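Local coordinates for penicillin-binding protein 1A (Mycobacterium tuberculosis, PDB 5CXW), which polymerises glycan strands and cross-links their peptides in mycobacterial cell-wall synthesis, the piece here being its penicillin-sensitive transpeptidase domain, at residues R61-V65 against A76-G80; K129-V133 against L151-Y156; L221-G225 against A263-T267. All blocks are in the same frame, centred on the assembly; numbering follows the deposited sequence.

In the fold
Three contacts, met one after another along the chain, illustrate how a penicillin-binding domain divides labour between scaffold and active site. Interaction 2 is the one at the pocket: it holds N152 and V133 beside the bound penicillin V, and the N152 side chain lies about 4 Å from that of S97, the probable acylated serine. Interactions 1 and 3 lie away from it, their centres 29 and 24 Å from that of interaction 2. Shared helices nevertheless tie them together. Helix 211-222 covers V65 of interaction 1 and ends in interaction 3, while helix 100-109, whose K100 bonds to N152, packs against L221 and V266 of interaction 3.

Interaction 1. Residues R61-V65 against A76-G80; sequences RAAVV and AYYGG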
loop_
_atom_site.group_PDB
_atom_site.type_symbol
_atom_site.label_atom_id
_atom_site.label_comp_id
_atom_site.label_asym_id
_atom_site.label_seq_id
_atom_site.Cartn_x
_atom_site.Cartn_y
_atom_site.Cartn_z
ATOM N N ARG A 61 -11.321 -12.449 -4.498
ATOM C CA ARG A 61 -11.400 -11.073 -4.989
ATOM C C ARG A 61 -10.016 -10.463 -4.990
ATOM O O ARG A 61 -9.110 -10.903 -4.250
ATOM C CB ARG A 61 -12.330 -10.252 -4.110
ATOM C CG ARG A 61 -13.794 -10.747 -4.107
ATOM C CD ARG A 61 -14.472 -10.342 -5.393
ATOM N NE ARG A 61 -15.880 -10.756 -5.382
ATOM C CZ ARG A 61 -16.325 -11.966 -5.658
ATOM N NH1 ARG A 61 -15.485 -12.986 -5.968
ATOM N NH2 ARG A 61 -17.638 -12.190 -5.600
ATOM N N ALA A 62 -9.843 -9.440 -5.822
ATOM C CA ALA A 62 -8.602 -8.639 -5.813
ATOM C C ALA A 62 -8.906 -7.159 -5.926
ATOM O O ALA A 62 -9.983 -6.765 -6.398
ATOM C CB ALA A 62 -7.663 -9.068 -6.950
ATOM N N ALA A 63 -7.978 -6.332 -5.492
ATOM C CA ALA A 63 -8.031 -4.908 -5.739
ATOM C C ALA A 63 -6.633 -4.388 -6.048
ATOM O O ALA A 63 -5.650 -4.867 -5.433
ATOM C CB ALA A 63 -8.608 -4.193 -4.538
ATOM N N VAL A 64 -6.546 -3.439 -6.998
ATOM C CA VAL A 64 -5.275 -2.859 -7.437
ATOM C C VAL A 64 -5.445 -1.355 -7.584
ATOM O O VAL A 64 -6.391 -0.882 -8.216
ATOM C CB VAL A 64 -4.861 -3.385 -8.816
ATOM C CG1 VAL A 64 -3.485 -2.873 -9.214
ATOM C CG2 VAL A 64 -4.860 -4.909 -8.868
ATOM N N VAL A 65 -4.566 -0.585 -6.978
ATOM C CA VAL A 65 -4.523 0.865 -7.184
ATOM C C VAL A 65 -3.096 1.297 -7.475
ATOM O O VAL A 65 -2.173 0.904 -6.747
ATOM C CB VAL A 65 -5.039 1.617 -5.948
ATOM C CG1 VAL A 65 -5.021 3.133 -6.219
ATOM C CG2 VAL A 65 -6.439 1.165 -5.628
ATOM N N ALA A 76 -4.214 3.648 -12.306
ATOM C CA ALA A 76 -4.905 2.398 -12.507
ATOM C C ALA A 76 -5.719 2.126 -11.252
ATOM O O ALA A 76 -5.282 2.409 -10.153
ATOM C CB ALA A 76 -3.926 1.254 -12.724
ATOM N N TYR A 77 -6.884 1.555 -11.442
ATOM C CA TYR A 77 -7.840 1.345 -10.343
ATOM C C TYR A 77 -8.778 0.201 -10.710
ATOM O O TYR A 77 -9.627 0.328 -11.638
ATOM C CB TYR A 77 -8.660 2.632 -10.121
ATOM C CG TYR A 77 -9.549 2.645 -8.898
ATOM C CD1 TYR A 77 -9.054 3.053 -7.673
ATOM C CD2 TYR A 77 -10.890 2.230 -8.965
ATOM C CE1 TYR A 77 -9.844 3.096 -6.546
ATOM C CE2 TYR A 77 -11.688 2.271 -7.851
ATOM C CZ TYR A 77 -11.152 2.715 -6.640
ATOM O OH TYR A 77 -11.951 2.751 -5.568
ATOM N N TYR A 78 -8.580 -0.920 -10.006
ATOM C CA TYR A 78 -9.393 -2.065 -10.126
ATOM C C TYR A 78 -9.978 -2.339 -8.748
ATOM O O TYR A 78 -9.245 -2.739 -7.825
ATOM C CB TYR A 78 -8.562 -3.265 -10.620
ATOM C CG TYR A 78 -9.445 -4.516 -10.739
ATOM C CD1 TYR A 78 -10.201 -4.782 -11.879
ATOM C CD2 TYR A 78 -9.583 -5.378 -9.663
ATOM C CE1 TYR A 78 -11.026 -5.915 -11.950
ATOM C CE2 TYR A 78 -10.387 -6.482 -9.720
ATOM C CZ TYR A 78 -11.111 -6.750 -10.854
ATOM O OH TYR A 78 -11.918 -7.880 -10.853
ATOM N N GLY A 79 -11.276 -2.159 -8.592
ATOM C CA GLY A 79 -11.945 -2.538 -7.323
ATOM C C GLY A 79 -12.866 -3.737 -7.424
ATOM O O GLY A 79 -13.493 -4.110 -6.439
ATOM N N GLY A 80 -12.956 -4.332 -8.607
ATOM C CA GLY A 80 -13.920 -5.386 -8.843
ATOM C C GLY A 80 -14.410 -5.332 -10.280
ATOM O O GLY A 80 -14.179 -4.359 -11.001
HETATM O O HOH W 1 -11.793 -9.494 -8.409
#
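V64 and Y78 form a hydrogen-bonded pair between strands running antiparallel at 164°, with V65 and Y77 the adjoining non-hydrogen-bonded pair. Two nearly straight bonds close the first pair, V64 N to Y78 O at 2.9 Å and Y78 N to V64 O at 2.8 Å. Y78 O also receives a CA-H contact from A63 CA at 3.2 Å, so one carbonyl serves two neighbouring residues of the partner strand. On one face of the sheet, V64 CB meets Y78 CB at 4.1 Å, and both side chains touch V49 of helix 39-53. With CG anti to the backbone N (chi1 179°), the Y78 ring runs back along the first strand and presents its edge to A62 O, which lies 3.4 Å from CE2. A water in the plane of the ring, at its edge, donates to Y78 OH at 2.9 Å and accepts from A62 N, while the same hydroxyl also bonds to D81. The other face carries V65 and Y77, whose side chains point the same way, V65 CG2 sitting 3.8 Å from Y77 CD1. Beyond that apolar contact, Y77 OH reaches D87 and Q90, and its ring meets F232 in a T-shaped pair; V65 packs on helix 211-222. Helices therefore cover both faces of this β-hairpin, which supplies one edge strand, 74-78, and its neighbour in the five-stranded antiparallel sheet of the penicillin-binding transpeptidase fold.

Interaction 2. Residues K129-V133 against L151-Y156; sequences KITNV and LNTSYY. With 35P ((2R,4S)-5,5-dimethyl-2-{(1R)-2-oxo-1-[(phenoxyacetyl)amino]ethyl}-1,3-thiazolidine-4-carboxylic acid), chain C.
I130 lies over one face of the Y156 ring, its CG1 3.8 Å from the ring centroid and almost exactly on the normal, a CH-pi contact in which CD1 reaches on toward CZ. This is the tight, apolar end. Next to it, N132 has CG beside its backbone N (chi1 -58°), which brings the amide to the first turn of helix 152-161. Both its polar atoms grip there: OD1 accepts T153 N at 3.0 Å, in the carbonyl plane and on a lone pair, while ND2 donates to T153 OG1 at 3.1 Å. E136 O takes a further bond from ND2 and S120 O pairs with T153 OG1, so these buried polar groups are well supplied with partners. The opposite character appears at T131, whose exposed side chain turns away from the helix. Here the contact is bridged by water, which accepts from T131 N and, at 3.1 Å, from N152 ND2. The same ND2 makes a weak, bent bond to O18 of the penicillin (3.1 Å, 121°), and V133 CG2 comes within 3.4 Å of its sulfur, S11. With N152 OD1 bonded to K100, and S150 OG to the ligand, N152 fits the asparagine of the SxN motif in the penicillin-binding active site.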
loop_
_atom_site.group_PDB
_atom_site.type_symbol
_atom_site.label_atom_id
_atom_site.label_comp_id
_atom_site.label_asym_id
_atom_site.label_seq_id
_atom_site.Cartn_x
_atom_site.Cartn_y
_atom_site.Cartn_z
ATOM N N LYS A 129 0.922 -13.729 22.278
ATOM C CA LYS A 129 2.142 -14.329 21.820
ATOM C C LYS A 129 2.558 -13.799 20.436
ATOM O O LYS A 129 1.839 -14.008 19.484
ATOM C CB LYS A 129 1.966 -15.850 21.759
ATOM C CG LYS A 129 1.876 -16.532 23.117
ATOM C CD LYS A 129 1.902 -18.062 22.892
ATOM C CE LYS A 129 1.301 -18.883 24.017
ATOM N NZ LYS A 129 1.584 -18.294 25.356
ATOM N N ILE A 130 3.760 -13.229 20.316
ATOM C CA ILE A 130 4.258 -12.690 19.054
ATOM C C ILE A 130 5.292 -13.673 18.513
ATOM O O ILE A 130 6.300 -14.006 19.180
ATOM C CB ILE A 130 4.877 -11.252 19.212
ATOM C CG1 ILE A 130 3.899 -10.333 19.949
ATOM C CG2 ILE A 130 5.241 -10.704 17.858
ATOM C CD1 ILE A 130 2.505 -10.251 19.359
ATOM N N THR A 131 5.073 -14.153 17.290
ATOM C CA THR A 131 5.983 -15.120 16.692
ATOM C C THR A 131 6.111 -14.789 15.202
ATOM O O THR A 131 5.266 -14.071 14.622
ATOM C CB THR A 131 5.520 -16.607 16.787
ATOM O OG1 THR A 131 4.237 -16.689 16.188
ATOM C CG2 THR A 131 5.313 -17.019 18.201
ATOM N N ASN A 132 7.111 -15.420 14.605
ATOM C CA ASN A 132 7.356 -15.290 13.171
ATOM C C ASN A 132 6.901 -16.528 12.460
ATOM O O ASN A 132 6.919 -17.618 13.042
ATOM C CB ASN A 132 8.834 -15.080 12.944
ATOM C CG ASN A 132 9.340 -13.862 13.665
ATOM O OD1 ASN A 132 8.639 -12.847 13.761
ATOM N ND2 ASN A 132 10.532 -13.940 14.177
ATOM N N VAL A 133 6.460 -16.351 11.215
ATOM C CA VAL A 133 5.999 -17.499 10.400
ATOM C C VAL A 133 7.086 -18.571 10.344
ATOM O O VAL A 133 8.262 -18.256 10.106
ATOM C CB VAL A 133 5.627 -17.072 8.969
ATOM C CG1 VAL A 133 5.656 -18.269 8.031
ATOM C CG2 VAL A 133 4.261 -16.405 8.950
ATOM N N LEU A 151 10.034 -9.991 9.963
ATOM C CA LEU A 151 9.984 -10.554 11.304
ATOM C C LEU A 151 9.032 -9.790 12.203
ATOM O O LEU A 151 9.309 -8.652 12.554
ATOM C CB LEU A 151 11.384 -10.637 11.888
ATOM C CG LEU A 151 12.379 -11.410 10.996
ATOM C CD1 LEU A 151 13.757 -11.320 11.648
ATOM C CD2 LEU A 151 11.949 -12.813 10.776
ATOM N N ASN A 152 7.939 -10.420 12.601
ATOM C CA ASN A 152 6.944 -9.812 13.507
ATOM C C ASN A 152 7.574 -9.438 14.849
ATOM O O ASN A 152 7.267 -8.387 15.428
ATOM C CB ASN A 152 5.801 -10.748 13.778
ATOM C CG ASN A 152 4.832 -10.858 12.646
ATOM O OD1 ASN A 152 5.058 -10.414 11.507
ATOM N ND2 ASN A 152 3.679 -11.524 12.964
ATOM N N THR A 153 8.412 -10.327 15.370
ATOM C CA THR A 153 8.947 -10.143 16.725
ATOM C C THR A 153 9.840 -8.880 16.721
ATOM O O THR A 153 9.725 -7.993 17.602
ATOM C CB THR A 153 9.747 -11.368 17.134
ATOM O OG1 THR A 153 10.744 -11.594 16.152
ATOM C CG2 THR A 153 8.859 -12.594 17.308
ATOM N N SER A 154 10.711 -8.766 15.723
ATOM C CA SER A 154 11.641 -7.644 15.660
ATOM C C SER A 154 10.898 -6.319 15.515
ATOM O O SER A 154 11.244 -5.313 16.144
ATOM C CB SER A 154 12.517 -7.831 14.416
ATOM O OG SER A 154 13.222 -9.075 14.436
ATOM N N TYR A 155 9.855 -6.320 14.685
ATOM C CA TYR A 155 9.071 -5.089 14.422
ATOM C C TYR A 155 8.240 -4.712 15.667
ATOM O O TYR A 155 7.989 -3.540 15.899
ATOM C CB TYR A 155 8.285 -5.156 13.072
ATOM C CG TYR A 155 9.200 -4.511 12.059
ATOM C CD1 TYR A 155 10.327 -5.170 11.560
ATOM C CD2 TYR A 155 9.033 -3.206 11.702
ATOM C CE1 TYR A 155 11.255 -4.518 10.736
ATOM C CE2 TYR A 155 9.922 -2.515 10.902
ATOM C CZ TYR A 155 11.042 -3.164 10.410
ATOM O OH TYR A 155 11.963 -2.480 9.675
ATOM N N TYR A 156 7.744 -5.700 16.416
ATOM C CA TYR A 156 7.100 -5.415 17.722
ATOM C C TYR A 156 8.087 -4.743 18.662
ATOM O O TYR A 156 7.770 -3.704 19.266
ATOM C CB TYR A 156 6.559 -6.685 18.355
ATOM C CG TYR A 156 5.096 -6.663 18.655
ATOM C CD1 TYR A 156 4.192 -6.977 17.690
ATOM C CD2 TYR A 156 4.613 -6.359 19.920
ATOM C CE1 TYR A 156 2.832 -6.960 17.925
ATOM C CE2 TYR A 156 3.261 -6.404 20.198
ATOM C CZ TYR A 156 2.374 -6.673 19.185
ATOM O OH TYR A 156 1.009 -6.760 19.454
HETATM C C24 35P C . 0.000 -16.470 11.754
HETATM C C23 35P C . -0.843 -17.577 11.802
HETATM C C22 35P C . -1.543 -17.963 10.681
HETATM C C21 35P C . -1.417 -17.271 9.485
HETATM C C20 35P C . -0.585 -16.175 9.411
HETATM C C19 35P C . 0.144 -15.775 10.556
HETATM O O1 35P C . 1.004 -14.704 10.553
HETATM C C2 35P C . 1.377 -14.129 9.305
HETATM C C3 35P C . 2.533 -13.194 9.529
HETATM O O18 35P C . 3.294 -13.374 10.470
HETATM N N4 35P C . 2.637 -12.230 8.626
HETATM C C5 35P C . 3.735 -11.276 8.654
HETATM C C6 35P C . 3.277 -10.061 7.958
HETATM O O17 35P C . 2.327 -10.007 7.151
HETATM C C8 35P C . 5.064 -11.780 7.937
HETATM N N7 35P C . 4.924 -11.182 6.641
HETATM S S11 35P C . 5.280 -13.451 7.639
HETATM C C10 35P C . 5.101 -13.437 5.918
HETATM C C12 35P C . 4.213 -14.593 5.458
HETATM C C15 35P C . 6.402 -13.561 5.171
HETATM C C9 35P C . 4.405 -12.097 5.652
HETATM C C13 35P C . 4.502 -11.464 4.299
HETATM O O14 35P C . 5.397 -10.575 4.155
HETATM O O16 35P C . 3.670 -11.822 3.438
HETATM O O HOH W 2 2.839 -12.478 15.737
#

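Interaction 3. Residues L221-G225 against A263-T267; sequences LAASG and ADNVT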
loop_
_atom_site.group_PDB
_atom_site.type_symbol
_atom_site.label_atom_id
_atom_site.label_comp_id
_atom_site.label_asym_id
_atom_site.label_seq_id
_atom_site.Cartn_x
_atom_site.Cartn_y
_atom_site.Cartn_z
ATOM N N LEU A 221 6.459 7.796 -0.084
ATOM C CA LEU A 221 7.812 7.261 0.025
ATOM C C LEU A 221 8.576 7.364 -1.306
ATOM O O LEU A 221 9.743 7.809 -1.326
ATOM C CB LEU A 221 7.806 5.842 0.569
ATOM C CG LEU A 221 7.280 5.652 1.984
ATOM C CD1 LEU A 221 7.114 4.166 2.254
ATOM C CD2 LEU A 221 8.218 6.299 2.980
ATOM N N ALA A 222 7.894 6.985 -2.382
ATOM C CA ALA A 222 8.472 6.984 -3.749
ATOM C C ALA A 222 8.889 8.388 -4.168
ATOM O O ALA A 222 9.861 8.574 -4.919
ATOM C CB ALA A 222 7.479 6.407 -4.738
ATOM N N ALA A 223 8.158 9.369 -3.637
ATOM C CA ALA A 223 8.445 10.824 -3.923
ATOM C C ALA A 223 9.385 11.469 -2.893
ATOM O O ALA A 223 9.381 12.706 -2.730
ATOM C CB ALA A 223 7.147 11.570 -4.024
ATOM N N SER A 224 10.163 10.643 -2.167
ATOM C CA SER A 224 11.145 11.169 -1.209
ATOM C C SER A 224 10.459 11.977 -0.120
ATOM O O SER A 224 10.999 12.966 0.332
ATOM C CB SER A 224 12.258 11.950 -1.909
ATOM O OG SER A 224 13.121 11.031 -2.607
ATOM N N GLY A 225 9.239 11.541 0.263
ATOM C CA GLY A 225 8.534 12.089 1.420
ATOM C C GLY A 225 7.512 13.143 1.105
ATOM O O GLY A 225 6.894 13.673 2.028
ATOM N N ALA A 263 12.658 8.966 4.015
ATOM C CA ALA A 263 11.961 8.222 2.976
ATOM C C ALA A 263 12.960 7.413 2.116
ATOM O O ALA A 263 12.697 6.260 1.763
ATOM C CB ALA A 263 11.216 9.166 2.092
ATOM N N ASP A 264 14.087 8.011 1.770
ATOM C CA ASP A 264 15.084 7.364 0.889
ATOM C C ASP A 264 15.763 6.157 1.592
ATOM O O ASP A 264 16.162 5.182 0.931
ATOM C CB ASP A 264 16.085 8.391 0.370
ATOM C CG ASP A 264 15.417 9.448 -0.585
ATOM O OD1 ASP A 264 14.245 9.233 -1.061
ATOM O OD2 ASP A 264 16.104 10.440 -0.872
ATOM N N ASN A 265 15.900 6.219 2.919
ATOM C CA ASN A 265 16.360 5.068 3.694
ATOM C C ASN A 265 15.311 3.940 3.739
ATOM O O ASN A 265 15.666 2.728 3.664
ATOM C CB ASN A 265 16.811 5.434 5.111
ATOM C CG ASN A 265 18.253 5.861 5.149
ATOM O OD1 ASN A 265 19.146 5.027 5.205
ATOM N ND2 ASN A 265 18.505 7.141 5.144
ATOM N N VAL A 266 14.028 4.312 3.876
ATOM C CA VAL A 266 12.970 3.307 3.818
ATOM C C VAL A 266 13.014 2.586 2.416
ATOM O O VAL A 266 13.012 1.356 2.322
ATOM C CB VAL A 266 11.582 3.886 4.073
ATOM C CG1 VAL A 266 10.498 2.849 3.769
ATOM C CG2 VAL A 266 11.482 4.449 5.512
ATOM N N THR A 267 13.128 3.381 1.361
ATOM C CA THR A 267 13.306 2.843 0.011
ATOM C C THR A 267 14.432 1.851 -0.028
ATOM O O THR A 267 14.265 0.753 -0.561
ATOM C CB THR A 267 13.469 3.989 -0.997
ATOM O OG1 THR A 267 12.285 4.776 -0.941
ATOM C CG2 THR A 267 13.697 3.474 -2.415
HETATM O O HOH W 3 12.519 7.324 -1.862
#
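L221, near the end of helix 211-222, sends its two methyls to different residues of helix 260-270: CD1 meets V266 CG1 at 3.9 Å and CD2 lies 4.2 Å from A263 CB. The L221 and V266 side chains cross at about a right angle, and V105 of helix 100-109 touches both. The carbonyl of L221 is occupied twice, by S224 N at the end of its own helix and by a water at 2.9 Å. That water also donates to D264 OD1 at 2.7 Å and accepts from T267 OG1, which is hydrogen-bonded to Y311 OH as well, giving a three-way link between the helix terminus and its neighbour. Three residues on, S224 takes positive phi (61°) and reverses the chain. Its OG, held beside the backbone N (chi1 -72°), reaches across to donate at 2.6 Å to D264 OD1, which receives it on its syn lone pair. OD1 is therefore gripped by both hydroxyl and water, while OD2 forms a salt bridge with K260, whose charge would probably help keep the carboxylate ionised. At G225, again with positive phi, A263 CB lies 3.6 Å from the amide N. That amide bonds back to the carbonyl of the residue before L221, completing a Schellman motif with S224 at C-prime. Helix 211-222 thus ends in a Schellman motif, which docks by polar and apolar contacts on helix 260-270 of the transpeptidase domain.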